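Local coordinates for protein MmeI (Methylophilus methylotrophus, PDB 5HR4) that probably methylates adenine at N6 in DNA using S-adenosyl-L-methionine, as the modification activity of a restriction-modification enzyme, at residues Thr358-Ala363 against Cys476-Asn481; Phe410-Glu415 against Ile464-Val469; Asn460-Asp465 against Ala515-Lys520; Ser500-Leu505 against Ser548-Leu553. One frame throughout, in Å; residues are numbered along the deposited sequence.

Contact 1 (Thr358-Ala363 against Cys476-Asn481); sequences TFFDPA and CFILGN. With SFG (sinefungin), chain H; nucleotides of chain B.
Strands 359-361 and 477-480 run parallel, Phe359 bridged to Phe477 and Phe360 to Ile478, and this middle is tight. Phe477 N donates to Thr358 O at 3.2 Å. Leu479 N reaches Phe360 O at 3.1 Å from above the carbonyl plane. On one face the Phe359 and Phe477 rings lie side by side, planes 16° apart but barely overlapping; Phe359 CE1 meets Phe477 CD2 at 3.6 Å. On the other the Pro362 ring crosses Ile478 at about a right angle, CG to CG2 3.8 Å. Gly480 CA comes to 3.3 Å from Asp361 OD1, and a side chain there would collide.

Beyond, the segments separate and a water joins them, within hydrogen-bonding distance of Asp361 OD2 and Ala363 O and accepting from Asn481 N and the sinefungin N. Asn481, first residue of the NPPF motif of N6-adenine methyltransferases, accepts at O from sinefungin NE (2.9 Å); ND2 donates to N1 of adenine 7 of chain B (3.2 Å) and bonds Thr316, and OD1 accepts a weak bond from N6 of that adenine.

Strands 409-413 and 532-538 flank the pair; Phe329 of helix 318-340 covers the Phe359-Phe477 face, and Trp466 meets Phe360 on the other.

Contact 2 (Phe410-Glu415 against Ile464-Val469); sequences FGIEIE and IDWNDV. With SFG (sinefungin), chain H.
Ile412 reaches out of strand 409-413 into the turn at 464-469 and carries most of the strand's part in this apolar contact. Its CG1 lies anti to the carbonyl carbon (chi1 -54°) and the chain runs on extended, so CD1 arrives at Trp466 CD1 (3.5 Å) and meets Ile464 CD1 tip to tip at 4.0 Å. Val469 CG2 packs obliquely against Ile412 CG1 at 3.8 Å. Two residues earlier on the strand, Phe410 CD2 comes within 3.3 Å of Val469 O. No hydrogen bond crosses between the segments.

The turn is set by its own backbone, Asp468 N bonding Asp465 O and Val469 N bonding Trp466 O, while Trp466 NE1 is fixed on Ala461 O and Lys520 makes a cation-pi contact with the indole.

Beyond Ile412 the strand delivers Glu413 to the sinefungin ribose, where OE2 accepts from O2' at 2.7 Å and OE1 from O3' at 3.0 Å, the acidic ribose grip familiar from Rossmann-like methyltransferases. Glu415 N, at a helix N-cap, steadies OE2 from above the carboxylate plane. An alanine at Glu413 would probably lose both ribose bonds and this brace, loosening the cofactor analogue.

Strand 409-413 runs between strands 359-361 and 455-458; Phe360 touches Phe410, Ile412 and Val469, and helix 517-524 lies against Trp466.

Contact 3 (Asn460-Asp465 against Ala515-Lys520); sequences NALQID and AAWYPK. With SFG (sinefungin), chain H.
This is a largely apolar loop-to-helix contact at the adenine end of the sinefungin pocket: the turn at 460-465, after strand 455-458, packs on segment 515-520, which leads into helix 517-524. Leu462 does most of it. Its CD2 sits squarely over one face of the Trp517 indole, 3.5 Å from the six-membered ring centroid and 3° off the normal, a clean CH-pi contact. CD1, its other branch, touches both Trp517 CZ3 (3.6 Å) and Ala516 CB (3.7 Å). Trp517 itself is held in rotation by NE1, which donates to Pro362 O, and its CZ2 edge comes to 3.6 Å from sinefungin C6.

At the other end Lys520, bent at chi2 and chi3, runs past the carbonyls of Ala461 and Leu462 to put NZ 2.6 Å from Ile464 O, a hydrogen bond in the carbonyl plane.

Asn460 organises the turn. Its OD1 accepts from Leu462 N at 3.1 Å, in the carbonyl plane, making an Asx turn, and takes a weak bond from sinefungin N6. An alanine at Trp517 would probably strip Leu462 of its aromatic seat, drop the bond to Pro362 and leave the adenine edge less well packed.

Ala461 N donates to sinefungin N1 at 3.0 Å, so a side-chain oxygen reads N6 while a backbone N-H reads N1: the adenine recognition characteristic of S-adenosylmethionine-dependent methyltransferases.

Contact 4 (Ser500-Leu505 against Ser548-Leu553); sequences SVFGNL and SLLWPL
Phe502 gives up the most surface here, with Leu553 and Leu505 next. Its CG stands anti to the carbonyl carbon (chi1 -74°), which turns the ring from the end of helix 492-502 onto helix 544-556. The ring then meets two leucines one turn apart. Leu553, with CG anti to the backbone N (chi1 173°), brings CD2 to 3.5 Å from Phe502 CD1, crossing obliquely. Leu550 CD1 approaches at the ring edge, in its plane, 3.6 Å from Phe502 CZ.

A type II' turn from Phe502 to Leu505 folds the chain back, with Gly503 at positive phi, and places Leu505 beside Leu549, Leu505 CD2 at 3.3 Å from Leu549 O. The helix is kinked here: neither Pro552 N, which has no hydrogen, nor Leu553 N bonds to the turn before, and Leu549 O is the carbonyl Leu553 N would normally take. No hydrogen bond joins the segments: this is plain helix-end packing, more exposed at Leu505 and buried at Phe502.

Pro519 of helix 517-524 touches both Phe502 and Leu553, so three helices converge here, and Leu511 from the connecting loop also packs on Phe502.

Contacts 1, 2 and 3 line part of the sinefungin pocket: contact 1 meets its NE and, through a water, its amino-acid nitrogen, and also the adenine of chain B; contact 2 meets mainly its ribose and contact 3 its adenine. Their centres lie 9 to 12 Å apart. Contacts 1 and 2 share the sheet, with Phe359 O and Phe410 N 2.8 Å apart, and contacts 2 and 3 share Ile464 and Asp465. Trp466 of contact 2 spans all three, packing on Pro362 and on Lys520. Contact 4 is set back, the Phe502 side chain about 12 Å from sinefungin, and is joined to the pocket side by contact 3, Ala516 O lying 3.4 Å from Val501 CG1.

Contact 1 (Thr358-Ala363 against Cys476-Asn481)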
# COMPACT_ATOMS: atom_id res chain seq x y z
N THR A 358 -10.26 23.45 3.74
CA THR A 358 -9.18 22.90 4.55
C THR A 358 -8.91 21.46 4.15
O THR A 358 -9.85 20.70 3.85
CB THR A 358 -9.48 23.00 6.05
OG1 THR A 358 -10.77 22.43 6.32
CG2 THR A 358 -9.50 24.43 6.51
N PHE A 359 -7.63 21.07 4.15
CA PHE A 359 -7.21 19.73 3.75
C PHE A 359 -6.44 19.06 4.89
O PHE A 359 -5.57 19.68 5.51
CB PHE A 359 -6.37 19.79 2.48
CG PHE A 359 -7.09 20.45 1.33
CD1 PHE A 359 -7.82 19.70 0.41
CD2 PHE A 359 -7.06 21.83 1.19
CE1 PHE A 359 -8.49 20.30 -0.61
CE2 PHE A 359 -7.73 22.44 0.14
CZ PHE A 359 -8.44 21.67 -0.75
N PHE A 360 -6.73 17.79 5.13
CA PHE A 360 -6.29 17.09 6.34
C PHE A 360 -5.79 15.69 5.99
O PHE A 360 -6.60 14.79 5.69
CB PHE A 360 -7.46 17.02 7.33
CG PHE A 360 -7.09 16.55 8.70
CD1 PHE A 360 -5.76 16.33 9.05
CD2 PHE A 360 -8.08 16.34 9.64
CE1 PHE A 360 -5.43 15.87 10.32
CE2 PHE A 360 -7.77 15.89 10.91
CZ PHE A 360 -6.43 15.65 11.26
N ASP A 361 -4.47 15.49 6.06
CA ASP A 361 -3.84 14.20 5.76
C ASP A 361 -3.34 13.53 7.05
O ASP A 361 -2.24 13.84 7.52
CB ASP A 361 -2.69 14.39 4.77
CG ASP A 361 -2.07 13.06 4.28
OD1 ASP A 361 -2.37 11.97 4.84
OD2 ASP A 361 -1.23 13.11 3.34
N PRO A 362 -4.10 12.55 7.61
CA PRO A 362 -3.79 12.02 8.94
C PRO A 362 -2.70 10.95 8.95
O PRO A 362 -2.70 10.07 9.82
CB PRO A 362 -5.13 11.41 9.39
CG PRO A 362 -6.03 11.38 8.13
CD PRO A 362 -5.21 11.83 6.97
N ALA A 363 -1.77 11.03 8.00
CA ALA A 363 -0.61 10.15 7.89
C ALA A 363 0.28 10.71 6.79
O ALA A 363 0.72 9.98 5.89
CB ALA A 363 -1.05 8.71 7.61
N CYS A 476 -12.77 20.10 5.68
CA CYS A 476 -13.45 19.79 4.42
C CYS A 476 -13.05 18.44 3.84
O CYS A 476 -13.93 17.59 3.64
CB CYS A 476 -13.17 20.90 3.40
SG CYS A 476 -13.92 22.45 3.87
N PHE A 477 -11.78 18.20 3.56
CA PHE A 477 -11.37 16.93 2.97
C PHE A 477 -10.34 16.22 3.83
O PHE A 477 -9.46 16.84 4.43
CB PHE A 477 -10.85 17.15 1.56
CG PHE A 477 -11.78 17.93 0.72
CD1 PHE A 477 -12.77 17.30 -0.02
CD2 PHE A 477 -11.71 19.31 0.69
CE1 PHE A 477 -13.65 18.03 -0.80
CE2 PHE A 477 -12.60 20.04 -0.08
CZ PHE A 477 -13.57 19.40 -0.82
N ILE A 478 -10.48 14.89 3.90
CA ILE A 478 -9.52 14.01 4.54
C ILE A 478 -8.97 13.11 3.45
O ILE A 478 -9.72 12.34 2.83
CB ILE A 478 -10.17 13.19 5.67
CG1 ILE A 478 -10.53 14.10 6.84
CG2 ILE A 478 -9.25 12.10 6.18
CD1 ILE A 478 -11.24 13.36 7.91
N LEU A 479 -7.67 13.23 3.18
CA LEU A 479 -7.03 12.41 2.17
C LEU A 479 -5.65 11.98 2.63
O LEU A 479 -5.00 12.67 3.42
CB LEU A 479 -6.90 13.17 0.85
CG LEU A 479 -6.52 14.64 0.85
CD1 LEU A 479 -5.06 14.82 0.98
CD2 LEU A 479 -6.97 15.23 -0.47
N GLY A 480 -5.20 10.85 2.12
CA GLY A 480 -3.81 10.48 2.30
C GLY A 480 -3.58 9.02 2.02
O GLY A 480 -4.49 8.27 1.69
N ASN A 481 -2.32 8.62 2.20
CA ASN A 481 -1.84 7.27 1.91
C ASN A 481 -1.26 6.66 3.18
O ASN A 481 -0.04 6.63 3.37
CB ASN A 481 -0.81 7.30 0.78
CG ASN A 481 -0.28 5.92 0.46
OD1 ASN A 481 -0.93 4.91 0.74
ND2 ASN A 481 0.91 5.87 -0.12
N SFG H . 1.74 10.20 1.57
CA SFG H . 3.09 10.43 2.03
C SFG H . 3.88 10.96 0.86
O SFG H . 3.31 11.10 -0.24
OXT SFG H . 5.09 11.28 0.97
CB SFG H . 3.71 9.12 2.53
CG SFG H . 2.78 8.54 3.59
CD SFG H . 3.28 7.14 3.85
NE SFG H . 2.74 6.30 2.81
C5' SFG H . 2.86 6.64 5.25
C4' SFG H . 3.29 7.57 6.43
O4' SFG H . 2.60 7.26 7.48
C3' SFG H . 4.75 7.39 6.87
O3' SFG H . 5.42 8.54 6.58
C2' SFG H . 4.71 7.11 8.40
O2' SFG H . 5.76 7.86 9.14
C1' SFG H . 3.54 7.54 8.76
N9 SFG H . 2.95 6.79 9.82
C8 SFG H . 2.99 5.47 10.03
N7 SFG H . 2.26 5.19 11.10
C5 SFG H . 1.75 6.34 11.56
C6 SFG H . 0.94 6.60 12.64
N6 SFG H . 0.35 5.75 13.64
N1 SFG H . 0.55 7.84 12.91
C2 SFG H . 0.96 8.85 12.10
N3 SFG H . 1.77 8.59 11.04
C4 SFG H . 2.16 7.33 10.76
P DA B 7 3.72 -6.46 4.25
OP1 DA B 7 5.06 -6.22 4.86
OP2 DA B 7 2.50 -6.15 5.03
O5' DA B 7 3.69 -5.73 2.84
C5' DA B 7 3.15 -4.49 2.67
C4' DA B 7 3.84 -3.86 1.50
O4' DA B 7 3.32 -2.56 1.25
C3' DA B 7 5.35 -3.71 1.68
O3' DA B 7 5.95 -4.07 0.46
C2' DA B 7 5.51 -2.21 1.98
C1' DA B 7 4.35 -1.61 1.20
N9 DA B 7 3.77 -0.40 1.78
C8 DA B 7 3.52 -0.17 3.09
N7 DA B 7 2.92 0.96 3.31
C5 DA B 7 2.74 1.50 2.05
C6 DA B 7 2.13 2.70 1.59
N6 DA B 7 1.60 3.62 2.41
N1 DA B 7 2.12 2.93 0.27
C2 DA B 7 2.65 2.02 -0.54
N3 DA B 7 3.23 0.86 -0.23
C4 DA B 7 3.24 0.66 1.09
O HOH W 1 -0.63 10.37 3.11

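Contact 2 (Phe410-Glu415 against Ile464-Val469)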
# COMPACT_ATOMS: atom_id res chain seq x y z
N PHE A 410 -3.33 20.70 6.87
CA PHE A 410 -3.25 20.09 8.19
C PHE A 410 -2.79 18.66 8.02
O PHE A 410 -3.26 17.97 7.10
CB PHE A 410 -4.63 20.12 8.88
CG PHE A 410 -5.18 21.50 9.16
CD1 PHE A 410 -5.88 22.21 8.19
CD2 PHE A 410 -5.01 22.09 10.42
CE1 PHE A 410 -6.39 23.50 8.46
CE2 PHE A 410 -5.51 23.37 10.68
CZ PHE A 410 -6.19 24.07 9.70
N GLY A 411 -1.91 18.18 8.89
CA GLY A 411 -1.39 16.83 8.75
C GLY A 411 -0.85 16.27 10.04
O GLY A 411 -0.36 17.01 10.91
N ILE A 412 -0.90 14.94 10.15
CA ILE A 412 -0.32 14.19 11.27
C ILE A 412 0.74 13.22 10.72
O ILE A 412 0.49 12.50 9.75
CB ILE A 412 -1.39 13.40 12.05
CG1 ILE A 412 -2.54 14.30 12.51
CG2 ILE A 412 -0.77 12.74 13.23
CD1 ILE A 412 -3.81 13.53 12.93
N GLU A 413 1.91 13.18 11.37
CA GLU A 413 3.03 12.38 10.89
C GLU A 413 3.91 11.96 12.08
O GLU A 413 4.29 12.80 12.91
CB GLU A 413 3.82 13.18 9.84
CG GLU A 413 5.22 12.70 9.51
CD GLU A 413 5.28 11.23 9.02
OE1 GLU A 413 4.37 10.81 8.27
OE2 GLU A 413 6.23 10.50 9.40
N ILE A 414 4.22 10.67 12.18
CA ILE A 414 4.83 10.17 13.41
C ILE A 414 6.34 10.37 13.44
O ILE A 414 6.92 10.46 14.52
CB ILE A 414 4.45 8.69 13.62
CG1 ILE A 414 4.71 8.24 15.07
CG2 ILE A 414 5.21 7.79 12.66
CD1 ILE A 414 4.07 6.87 15.39
N GLU A 415 7.00 10.43 12.29
CA GLU A 415 8.44 10.69 12.25
C GLU A 415 8.67 12.18 12.08
O GLU A 415 8.01 12.84 11.27
CB GLU A 415 9.10 9.92 11.11
CG GLU A 415 9.14 8.40 11.28
CD GLU A 415 10.03 7.92 12.46
OE1 GLU A 415 11.26 8.21 12.48
OE2 GLU A 415 9.50 7.25 13.37
N ILE A 464 -4.34 9.92 19.16
CA ILE A 464 -4.79 11.26 19.52
C ILE A 464 -6.21 11.51 19.00
O ILE A 464 -6.76 10.75 18.20
CB ILE A 464 -3.84 12.35 18.98
CG1 ILE A 464 -3.78 12.29 17.45
CG2 ILE A 464 -2.46 12.22 19.58
CD1 ILE A 464 -2.98 13.42 16.87
N ASP A 465 -6.79 12.62 19.44
CA ASP A 465 -8.05 13.10 18.91
C ASP A 465 -7.76 14.05 17.75
O ASP A 465 -7.15 15.11 17.95
CB ASP A 465 -8.85 13.79 20.01
CG ASP A 465 -10.27 14.16 19.59
OD1 ASP A 465 -10.72 13.71 18.51
OD2 ASP A 465 -10.94 14.87 20.35
N TRP A 466 -8.20 13.68 16.53
CA TRP A 466 -7.91 14.53 15.37
C TRP A 466 -8.36 15.98 15.57
O TRP A 466 -7.72 16.90 15.05
CB TRP A 466 -8.53 13.93 14.09
CG TRP A 466 -7.80 12.68 13.65
CD1 TRP A 466 -6.69 12.14 14.23
CD2 TRP A 466 -8.12 11.82 12.54
NE1 TRP A 466 -6.30 11.01 13.57
CE2 TRP A 466 -7.16 10.78 12.53
CE3 TRP A 466 -9.11 11.84 11.55
CZ2 TRP A 466 -7.17 9.76 11.58
CZ3 TRP A 466 -9.12 10.82 10.61
CH2 TRP A 466 -8.16 9.80 10.63
N ASN A 467 -9.43 16.21 16.34
CA ASN A 467 -9.88 17.58 16.59
C ASN A 467 -8.82 18.47 17.24
O ASN A 467 -8.96 19.69 17.22
CB ASN A 467 -11.15 17.60 17.45
CG ASN A 467 -12.37 17.12 16.69
OD1 ASN A 467 -12.93 17.84 15.84
ND2 ASN A 467 -12.81 15.90 16.99
N ASP A 468 -7.75 17.91 17.81
CA ASP A 468 -6.70 18.80 18.29
C ASP A 468 -5.87 19.38 17.15
O ASP A 468 -5.24 20.43 17.33
CB ASP A 468 -5.81 18.08 19.29
CG ASP A 468 -6.57 17.56 20.48
OD1 ASP A 468 -7.64 18.14 20.78
OD2 ASP A 468 -6.11 16.58 21.11
N VAL A 469 -5.85 18.73 16.00
CA VAL A 469 -5.18 19.27 14.82
C VAL A 469 -6.10 20.21 14.07
O VAL A 469 -5.66 21.26 13.58
CB VAL A 469 -4.70 18.13 13.91
CG1 VAL A 469 -3.89 18.68 12.72
CG2 VAL A 469 -3.89 17.13 14.73
N SFG H . 1.74 10.20 1.57
CA SFG H . 3.09 10.43 2.03
C SFG H . 3.88 10.96 0.86
O SFG H . 3.31 11.10 -0.24
OXT SFG H . 5.09 11.28 0.97
CB SFG H . 3.71 9.12 2.53
CG SFG H . 2.78 8.54 3.59
CD SFG H . 3.28 7.14 3.85
NE SFG H . 2.74 6.30 2.81
C5' SFG H . 2.86 6.64 5.25
C4' SFG H . 3.29 7.57 6.43
O4' SFG H . 2.60 7.26 7.48
C3' SFG H . 4.75 7.39 6.87
O3' SFG H . 5.42 8.54 6.58
C2' SFG H . 4.71 7.11 8.40
O2' SFG H . 5.76 7.86 9.14
C1' SFG H . 3.54 7.54 8.76
N9 SFG H . 2.95 6.79 9.82
C8 SFG H . 2.99 5.47 10.03
N7 SFG H . 2.26 5.19 11.10
C5 SFG H . 1.75 6.34 11.56
C6 SFG H . 0.94 6.60 12.64
N6 SFG H . 0.35 5.75 13.64
N1 SFG H . 0.55 7.84 12.91
C2 SFG H . 0.96 8.85 12.10
N3 SFG H . 1.77 8.59 11.04
C4 SFG H . 2.16 7.33 10.76

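Contact 3 (Asn460-Asp465 against Ala515-Lys520)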
# COMPACT_ATOMS: atom_id res chain seq x y z
N ASN A 460 1.04 10.58 16.76
CA ASN A 460 0.62 9.25 16.34
C ASN A 460 -0.88 9.29 16.10
O ASN A 460 -1.67 9.21 17.05
CB ASN A 460 0.99 8.20 17.40
CG ASN A 460 0.62 6.80 16.97
OD1 ASN A 460 -0.51 6.53 16.56
ND2 ASN A 460 1.58 5.90 17.04
N ALA A 461 -1.26 9.37 14.82
CA ALA A 461 -2.64 9.67 14.45
C ALA A 461 -3.65 8.69 15.01
O ALA A 461 -4.86 8.98 15.00
CB ALA A 461 -2.76 9.70 12.93
N LEU A 462 -3.21 7.52 15.46
CA LEU A 462 -4.15 6.54 16.00
C LEU A 462 -4.39 6.73 17.50
O LEU A 462 -5.42 6.25 18.00
CB LEU A 462 -3.64 5.12 15.72
CG LEU A 462 -3.43 4.73 14.24
CD1 LEU A 462 -3.17 3.25 14.09
CD2 LEU A 462 -4.59 5.12 13.38
N GLN A 463 -3.50 7.44 18.20
CA GLN A 463 -3.59 7.62 19.64
C GLN A 463 -4.18 8.96 20.07
O GLN A 463 -4.50 9.12 21.24
CB GLN A 463 -2.20 7.47 20.29
CG GLN A 463 -1.69 6.04 20.34
CD GLN A 463 -0.29 5.93 20.94
OE1 GLN A 463 0.27 6.92 21.41
NE2 GLN A 463 0.27 4.72 20.93
N ILE A 464 -4.34 9.92 19.16
CA ILE A 464 -4.79 11.26 19.52
C ILE A 464 -6.21 11.51 19.00
O ILE A 464 -6.76 10.75 18.20
CB ILE A 464 -3.84 12.35 18.98
CG1 ILE A 464 -3.78 12.29 17.45
CG2 ILE A 464 -2.46 12.22 19.58
CD1 ILE A 464 -2.98 13.42 16.87
N ASP A 465 -6.79 12.62 19.44
CA ASP A 465 -8.05 13.10 18.91
C ASP A 465 -7.76 14.05 17.75
O ASP A 465 -7.15 15.11 17.95
CB ASP A 465 -8.85 13.79 20.01
CG ASP A 465 -10.27 14.16 19.59
OD1 ASP A 465 -10.72 13.71 18.51
OD2 ASP A 465 -10.94 14.87 20.35
N ALA A 515 -6.23 -0.37 7.93
CA ALA A 515 -7.65 -0.35 8.25
C ALA A 515 -7.95 0.61 9.40
O ALA A 515 -8.98 1.29 9.37
CB ALA A 515 -8.14 -1.75 8.59
N ALA A 516 -7.04 0.73 10.36
CA ALA A 516 -7.23 1.60 11.52
C ALA A 516 -7.66 3.03 11.16
O ALA A 516 -8.45 3.64 11.88
CB ALA A 516 -5.96 1.64 12.35
N TRP A 517 -7.13 3.60 10.08
CA TRP A 517 -7.50 4.99 9.78
C TRP A 517 -8.96 5.14 9.37
O TRP A 517 -9.50 6.25 9.44
CB TRP A 517 -6.61 5.59 8.69
CG TRP A 517 -5.31 6.11 9.21
CD1 TRP A 517 -4.91 7.41 9.28
CD2 TRP A 517 -4.24 5.34 9.75
NE1 TRP A 517 -3.65 7.49 9.82
CE2 TRP A 517 -3.22 6.23 10.12
CE3 TRP A 517 -4.04 3.97 9.95
CZ2 TRP A 517 -2.02 5.81 10.67
CZ3 TRP A 517 -2.85 3.54 10.51
CH2 TRP A 517 -1.85 4.46 10.87
N TYR A 518 -9.63 4.05 8.94
CA TYR A 518 -11.01 4.18 8.48
C TYR A 518 -11.99 4.44 9.62
O TYR A 518 -12.81 5.37 9.49
CB TYR A 518 -11.40 2.94 7.67
CG TYR A 518 -10.82 2.90 6.28
CD1 TYR A 518 -9.47 2.59 6.08
CD2 TYR A 518 -11.61 3.14 5.17
CE1 TYR A 518 -8.93 2.54 4.82
CE2 TYR A 518 -11.08 3.09 3.89
CZ TYR A 518 -9.75 2.80 3.72
OH TYR A 518 -9.22 2.75 2.46
N PRO A 519 -11.99 3.68 10.72
CA PRO A 519 -12.90 4.04 11.82
C PRO A 519 -12.57 5.38 12.44
O PRO A 519 -13.48 6.10 12.87
CB PRO A 519 -12.69 2.90 12.83
CG PRO A 519 -12.15 1.79 12.03
CD PRO A 519 -11.29 2.43 11.00
N LYS A 520 -11.28 5.73 12.51
CA LYS A 520 -10.89 7.07 12.97
C LYS A 520 -11.61 8.13 12.16
O LYS A 520 -12.43 8.88 12.70
CB LYS A 520 -9.37 7.24 12.87
CG LYS A 520 -8.65 6.85 14.13
CD LYS A 520 -9.06 7.77 15.27
CE LYS A 520 -7.94 7.97 16.27
NZ LYS A 520 -8.38 8.83 17.42
N SFG H . 1.74 10.20 1.57
CA SFG H . 3.09 10.43 2.03
C SFG H . 3.88 10.96 0.86
O SFG H . 3.31 11.10 -0.24
OXT SFG H . 5.09 11.28 0.97
CB SFG H . 3.71 9.12 2.53
CG SFG H . 2.78 8.54 3.59
CD SFG H . 3.28 7.14 3.85
NE SFG H . 2.74 6.30 2.81
C5' SFG H . 2.86 6.64 5.25
C4' SFG H . 3.29 7.57 6.43
O4' SFG H . 2.60 7.26 7.48
C3' SFG H . 4.75 7.39 6.87
O3' SFG H . 5.42 8.54 6.58
C2' SFG H . 4.71 7.11 8.40
O2' SFG H . 5.76 7.86 9.14
C1' SFG H . 3.54 7.54 8.76
N9 SFG H . 2.95 6.79 9.82
C8 SFG H . 2.99 5.47 10.03
N7 SFG H . 2.26 5.19 11.10
C5 SFG H . 1.75 6.34 11.56
C6 SFG H . 0.94 6.60 12.64
N6 SFG H . 0.35 5.75 13.64
N1 SFG H . 0.55 7.84 12.91
C2 SFG H . 0.96 8.85 12.10
N3 SFG H . 1.77 8.59 11.04
C4 SFG H . 2.16 7.33 10.76

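Contact 4 (Ser500-Leu505 against Ser548-Leu553)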
# COMPACT_ATOMS: atom_id res chain seq x y z
N SER A 500 -7.07 -0.49 19.84
CA SER A 500 -7.72 0.68 20.43
C SER A 500 -8.80 1.24 19.50
O SER A 500 -9.87 1.65 19.95
CB SER A 500 -6.68 1.77 20.75
N VAL A 501 -8.54 1.25 18.20
CA VAL A 501 -9.47 1.85 17.24
C VAL A 501 -10.70 0.97 17.03
O VAL A 501 -11.82 1.47 16.88
CB VAL A 501 -8.74 2.14 15.92
CG1 VAL A 501 -9.72 2.48 14.83
CG2 VAL A 501 -7.74 3.27 16.12
N PHE A 502 -10.52 -0.36 17.03
CA PHE A 502 -11.61 -1.30 16.79
C PHE A 502 -12.21 -1.88 18.07
O PHE A 502 -13.06 -2.78 17.97
CB PHE A 502 -11.14 -2.45 15.89
CG PHE A 502 -10.96 -2.06 14.45
CD1 PHE A 502 -12.03 -2.05 13.59
CD2 PHE A 502 -9.71 -1.70 13.97
CE1 PHE A 502 -11.87 -1.67 12.28
CE2 PHE A 502 -9.54 -1.33 12.67
CZ PHE A 502 -10.62 -1.31 11.82
N GLY A 503 -11.80 -1.42 19.25
CA GLY A 503 -12.44 -1.90 20.47
C GLY A 503 -12.26 -3.40 20.68
O GLY A 503 -11.18 -3.95 20.48
N ASN A 504 -13.35 -4.06 21.08
CA ASN A 504 -13.35 -5.49 21.39
C ASN A 504 -13.91 -6.36 20.26
O ASN A 504 -14.31 -7.50 20.51
CB ASN A 504 -14.13 -5.75 22.68
N LEU A 505 -13.96 -5.85 19.03
CA LEU A 505 -14.47 -6.63 17.90
C LEU A 505 -13.73 -7.96 17.78
O LEU A 505 -12.57 -8.09 18.17
CB LEU A 505 -14.33 -5.82 16.60
CG LEU A 505 -14.64 -6.47 15.24
CD1 LEU A 505 -16.08 -6.98 15.11
CD2 LEU A 505 -14.31 -5.50 14.11
N SER A 548 -14.92 -9.05 6.00
CA SER A 548 -15.87 -9.28 7.08
C SER A 548 -15.52 -8.50 8.34
O SER A 548 -16.41 -8.26 9.16
CB SER A 548 -15.93 -10.77 7.43
OG SER A 548 -16.01 -11.59 6.27
N LEU A 549 -14.26 -8.11 8.54
CA LEU A 549 -13.88 -7.50 9.81
C LEU A 549 -13.87 -5.99 9.77
O LEU A 549 -13.90 -5.38 10.84
CB LEU A 549 -12.49 -7.97 10.26
CG LEU A 549 -12.27 -9.49 10.28
CD1 LEU A 549 -10.83 -9.79 10.60
CD2 LEU A 549 -13.23 -10.22 11.24
N LEU A 550 -13.84 -5.38 8.59
CA LEU A 550 -13.76 -3.92 8.50
C LEU A 550 -15.05 -3.26 8.08
O LEU A 550 -15.41 -2.21 8.61
CB LEU A 550 -12.66 -3.51 7.51
CG LEU A 550 -12.53 -2.00 7.31
CD1 LEU A 550 -12.34 -1.31 8.65
CD2 LEU A 550 -11.36 -1.69 6.42
N TRP A 551 -15.77 -3.85 7.14
CA TRP A 551 -16.91 -3.17 6.54
C TRP A 551 -18.21 -3.29 7.33
O TRP A 551 -19.04 -2.37 7.25
CB TRP A 551 -17.06 -3.68 5.11
CG TRP A 551 -15.88 -3.18 4.37
CD1 TRP A 551 -14.73 -3.86 4.08
CD2 TRP A 551 -15.68 -1.84 3.91
NE1 TRP A 551 -13.84 -3.04 3.43
CE2 TRP A 551 -14.41 -1.79 3.31
CE3 TRP A 551 -16.48 -0.69 3.91
CZ2 TRP A 551 -13.90 -0.63 2.73
CZ3 TRP A 551 -15.98 0.46 3.34
CH2 TRP A 551 -14.70 0.49 2.76
N PRO A 552 -18.45 -4.36 8.10
CA PRO A 552 -19.57 -4.31 9.05
C PRO A 552 -19.51 -3.09 9.95
O PRO A 552 -20.51 -2.37 10.10
CB PRO A 552 -19.40 -5.62 9.83
CG PRO A 552 -18.87 -6.55 8.82
CD PRO A 552 -17.91 -5.73 8.00
N LEU A 553 -18.34 -2.81 10.53
CA LEU A 553 -18.21 -1.65 11.40
C LEU A 553 -18.38 -0.35 10.61
O LEU A 553 -19.01 0.59 11.10
CB LEU A 553 -16.86 -1.68 12.11
CG LEU A 553 -16.55 -0.42 12.92
CD1 LEU A 553 -17.46 -0.32 14.13
CD2 LEU A 553 -15.08 -0.39 13.32